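Local coordinates for transcriptional regulator, MerR family (Listeria monocytogenes str. 4b F2365, PDB 3GP4), which probably binds promoter DNA as a dimer through an N-terminal helix-turn-helix domain and regulates transcription, at the interface of chains A and B. Numbering follows the deposited sequence. Chains: chain A/B, Transcriptional regulator, MerR family.

Contact 1 and contact 2 lie side by side along the same helix pair, with the centres of their C-alpha atoms about 10 Å apart. Both join A:79-130 to B:79-121, the long helices that MerR proteins use to dimerise as an antiparallel coiled coil. B:Leu86 belongs to both and joins their apolar packing. Contact 1 also draws in helix B:62-74, so it ties the long helix of one chain to the body of the other. Contact 2 stays within the coiled coil. The two-fold symmetry repeats both with the chains exchanged, which probably fixes how the two DNA-binding domains are placed.

Contact 1: the interface of chains A and B. Residues chain A 110, 114, 118; chain B 68, 79, 82, 86.
Helix 79-130 of chain A meets two helices of chain B here, the short helix 62-74 and the long helix 79-121. A:Tyr114 is the centre of the patch. Its ring reaches chain B and its phenol oxygen is held from two sides. The hydroxyl OH of A:Tyr114 lies 2.7 Å from the hydroxyl OH of B:Tyr68, a hydrogen bond whose donor is not decided. The tyrosines reach toward each other, and the OH of B:Tyr68 sits in plane at the edge of the A:Tyr114 ring. B:Arg82 gives the second bond, from its guanidinium NH1 to OH of A:Tyr114 at 2.9 Å. This bond is bent, 138° at the hydrogen, and the oxygen is tilted 30° out of the guanidinium plane. The B:Arg82 chain bends at chi3 (-93°), which turns its end back toward the phenol. The guanidinium stands almost upright to the ring, so the two do not stack. A:Lys110 approaches the same B:Tyr68 hydroxyl with NZ, but at 3.3 Å between NZ and OH the bond is weak. Leucines close on the ring from both sides of its rim. CD2 of B:Leu79 touches CE2 of A:Tyr114 at 3.5 Å, and CD1 of B:Leu86 lies 3.7 Å from CE1 of A:Tyr114. CD1 of A:Leu118 also packs against CD2 of B:Leu79. CD2 of B:Leu86 lies over one face of the B:Tyr68 ring, toward its rim. A:Lys110, A:Tyr114 and A:Leu118 also line a pocket holding d-methionine, which may come from purification or crystallisation. This part of the dimer interface ties the long helix of one subunit to the helix 62-74 of the other and probably steadies the DNA-binding domain against the coiled coil.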
loop_
_atom_site.group_PDB
_atom_site.type_symbol
_atom_site.label_atom_id
_atom_site.label_comp_id
_atom_site.label_asym_id
_atom_site.label_seq_id
_atom_site.Cartn_x
_atom_site.Cartn_y
_atom_site.Cartn_z
ATOM N N LYS A 110 13.988 12.902 6.363
ATOM C CA LYS A 110 13.439 13.788 7.401
ATOM C C LYS A 110 13.838 13.345 8.814
ATOM O O LYS A 110 14.220 14.188 9.663
ATOM C CB LYS A 110 11.931 13.912 7.214
ATOM C CG LYS A 110 11.650 14.927 6.144
ATOM C CD LYS A 110 10.314 14.683 5.463
ATOM C CE LYS A 110 9.262 15.482 6.131
ATOM N NZ LYS A 110 8.938 14.879 7.429
ATOM N N TYR A 114 16.222 15.251 11.769
ATOM C CA TYR A 114 15.911 15.373 13.206
ATOM C C TYR A 114 17.030 14.841 14.111
ATOM O O TYR A 114 17.507 15.563 14.994
ATOM C CB TYR A 114 14.604 14.667 13.582
ATOM C CG TYR A 114 13.332 15.419 13.250
ATOM C CD1 TYR A 114 12.558 15.059 12.158
ATOM C CD2 TYR A 114 12.888 16.495 14.046
ATOM C CE1 TYR A 114 11.379 15.760 11.842
ATOM C CE2 TYR A 114 11.717 17.199 13.732
ATOM C CZ TYR A 114 10.964 16.819 12.632
ATOM O OH TYR A 114 9.824 17.504 12.321
ATOM N N LEU A 118 18.827 18.666 13.990
ATOM C CA LEU A 118 17.903 19.449 14.809
ATOM C C LEU A 118 17.897 19.128 16.317
ATOM O O LEU A 118 17.965 20.055 17.144
ATOM C CB LEU A 118 16.480 19.389 14.214
ATOM C CG LEU A 118 16.225 19.753 12.731
ATOM C CD1 LEU A 118 14.734 19.681 12.379
ATOM C CD2 LEU A 118 16.791 21.113 12.268
ATOM N N TYR B 68 1.300 15.308 13.094
ATOM C CA TYR B 68 2.634 15.811 12.755
ATOM C C TYR B 68 2.668 17.307 12.446
ATOM O O TYR B 68 3.574 18.032 12.914
ATOM C CB TYR B 68 3.194 15.051 11.545
ATOM C CG TYR B 68 4.606 15.472 11.176
ATOM C CD1 TYR B 68 5.693 15.080 11.948
ATOM C CD2 TYR B 68 4.847 16.244 10.040
ATOM C CE1 TYR B 68 7.000 15.442 11.592
ATOM C CE2 TYR B 68 6.156 16.656 9.701
ATOM C CZ TYR B 68 7.216 16.240 10.483
ATOM O OH TYR B 68 8.507 16.623 10.158
ATOM N N LEU B 79 10.276 18.753 18.781
ATOM C CA LEU B 79 11.200 18.060 17.872
ATOM C C LEU B 79 11.337 16.545 18.145
ATOM O O LEU B 79 11.253 15.721 17.218
ATOM C CB LEU B 79 12.590 18.719 17.905
ATOM C CG LEU B 79 12.590 20.102 17.259
ATOM C CD1 LEU B 79 13.862 20.831 17.624
ATOM C CD2 LEU B 79 12.499 19.949 15.753
ATOM N N ARG B 82 8.174 14.645 17.304
ATOM C CA ARG B 82 8.047 14.514 15.829
ATOM C C ARG B 82 8.931 13.420 15.223
ATOM O O ARG B 82 8.486 12.678 14.323
ATOM C CB ARG B 82 8.294 15.857 15.137
ATOM C CG ARG B 82 7.123 16.806 15.255
ATOM C CD ARG B 82 7.425 18.078 14.469
ATOM N NE ARG B 82 8.027 19.121 15.324
ATOM C CZ ARG B 82 8.890 20.057 14.921
ATOM N NH1 ARG B 82 9.394 20.077 13.674
ATOM N NH2 ARG B 82 9.304 20.968 15.798
ATOM N N LEU B 86 7.478 10.125 13.263
ATOM C CA LEU B 86 7.940 9.713 11.931
ATOM C C LEU B 86 8.612 8.349 11.950
ATOM O O LEU B 86 8.459 7.599 10.987
ATOM C CB LEU B 86 8.903 10.724 11.298
ATOM C CG LEU B 86 8.345 12.122 10.997
ATOM C CD1 LEU B 86 9.420 12.984 10.399
ATOM C CD2 LEU B 86 7.145 11.993 10.051
#

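Contact 2: the interface of chains A and B. Residues chain A 104, 107-108, 111; chain B 86, 90, 94.
The carboxylate oxygen OD1 of A:Asp108 takes a hydrogen bond from NE of B:Arg90 at 2.7 Å, which is also the salt bridge of the patch. Helix 79-130 of chain A packs here against helix 79-121 of chain B in the antiparallel coiled coil of the MerR dimer. The bond is nearly straight, 172° at the hydrogen. It uses the syn lone pair of OD1 and lies in the guanidinium plane. The second oxygen, OD2, accepts from NH1 of B:Arg90 at 3.0 Å. It is met on its syn side, with the nitrogen 23° out of the carboxylate plane. The guanidinium thus grips the acid side-on, with one nitrogen for each oxygen. Carboxylate and guanidinium are nearly coplanar, and this paired bond fixes the rotation of both groups. A bend at chi2 (-80°) sends the B:Arg90 chain across the partner helix to the acid. A:Leu104 packs against the same arginine. Its CD2 sits over the centre of one guanidinium face, 3.9 Å above the plane. Its other methyl, CD1, meets the aliphatic CD of B:Arg90 at 3.6 Å. The salt bridge is therefore backed by an apolar side chain, which may shield that face of the guanidinium from solvent. Further along, A:Leu107 splits its two branches. CD1 rests near the backbone of B:Arg90, while CD2 reaches CD2 of B:Leu86. A:Ile111 and B:Leu86 run alongside with their ends reversed, with CG1 of the isoleucine 3.7 Å from CB of the leucine. The terminal CD1 of A:Ile111 lies 3.6 Å from the backbone O of B:Leu86 and also touches CB of B:Arg90.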
loop_
_atom_site.group_PDB
_atom_site.type_symbol
_atom_site.label_atom_id
_atom_site.label_comp_id
_atom_site.label_asym_id
_atom_site.label_seq_id
_atom_site.Cartn_x
_atom_site.Cartn_y
_atom_site.Cartn_z
ATOM N N LEU A 104 9.283 6.136 1.685
ATOM C CA LEU A 104 10.092 5.705 2.806
ATOM C C LEU A 104 11.438 6.466 2.827
ATOM O O LEU A 104 11.938 6.838 3.903
ATOM C CB LEU A 104 10.349 4.191 2.769
ATOM C CG LEU A 104 10.959 3.526 3.998
ATOM C CD1 LEU A 104 9.905 3.425 5.106
ATOM C CD2 LEU A 104 11.484 2.113 3.695
ATOM N N LEU A 107 10.760 9.874 4.437
ATOM C CA LEU A 107 10.739 9.734 5.896
ATOM C C LEU A 107 12.099 9.539 6.484
ATOM O O LEU A 107 12.413 10.191 7.484
ATOM C CB LEU A 107 9.830 8.594 6.400
ATOM C CG LEU A 107 8.341 8.798 6.140
ATOM C CD1 LEU A 107 7.578 7.514 6.526
ATOM C CD2 LEU A 107 7.843 9.976 6.956
ATOM N N ASP A 108 12.926 8.654 5.908
ATOM C CA ASP A 108 14.310 8.491 6.430
ATOM C C ASP A 108 15.139 9.798 6.402
ATOM O O ASP A 108 15.870 10.114 7.372
ATOM C CB ASP A 108 15.066 7.412 5.654
ATOM C CG ASP A 108 14.478 6.036 5.841
ATOM O OD1 ASP A 108 13.627 5.840 6.748
ATOM O OD2 ASP A 108 14.864 5.139 5.050
ATOM N N ILE A 111 13.836 12.033 9.061
ATOM C CA ILE A 111 14.265 11.487 10.343
ATOM C C ILE A 111 15.758 11.699 10.609
ATOM O O ILE A 111 16.158 11.995 11.754
ATOM C CB ILE A 111 13.909 9.985 10.483
ATOM C CG1 ILE A 111 12.393 9.814 10.607
ATOM C CG2 ILE A 111 14.599 9.375 11.721
ATOM C CD1 ILE A 111 11.904 8.362 10.219
ATOM N N LEU B 86 7.478 10.125 13.263
ATOM C CA LEU B 86 7.940 9.713 11.931
ATOM C C LEU B 86 8.612 8.349 11.950
ATOM O O LEU B 86 8.459 7.599 10.987
ATOM C CB LEU B 86 8.903 10.724 11.298
ATOM C CG LEU B 86 8.345 12.122 10.997
ATOM C CD1 LEU B 86 9.420 12.984 10.399
ATOM C CD2 LEU B 86 7.145 11.993 10.051
ATOM N N ARG B 90 7.496 5.239 9.768
ATOM C CA ARG B 90 8.531 4.574 8.960
ATOM C C ARG B 90 8.451 3.035 9.080
ATOM O O ARG B 90 8.443 2.298 8.051
ATOM C CB ARG B 90 9.924 5.055 9.412
ATOM C CG ARG B 90 11.062 4.842 8.372
ATOM C CD ARG B 90 11.637 3.406 8.300
ATOM N NE ARG B 90 12.832 3.379 7.453
ATOM C CZ ARG B 90 13.469 2.281 7.030
ATOM N NH1 ARG B 90 14.520 2.404 6.227
ATOM N NH2 ARG B 90 13.056 1.064 7.382
ATOM N N LYS B 94 7.526 0.530 6.085
ATOM C CA LYS B 94 8.479 -0.537 5.755
ATOM C C LYS B 94 7.816 -1.915 5.873
ATOM O O LYS B 94 8.007 -2.780 4.993
ATOM C CB LYS B 94 9.699 -0.466 6.708
ATOM C CG LYS B 94 10.647 -1.700 6.655
ATOM C CD LYS B 94 11.349 -1.791 5.305
ATOM C CE LYS B 94 12.322 -3.009 5.239
ATOM N NZ LYS B 94 12.658 -3.156 3.816
#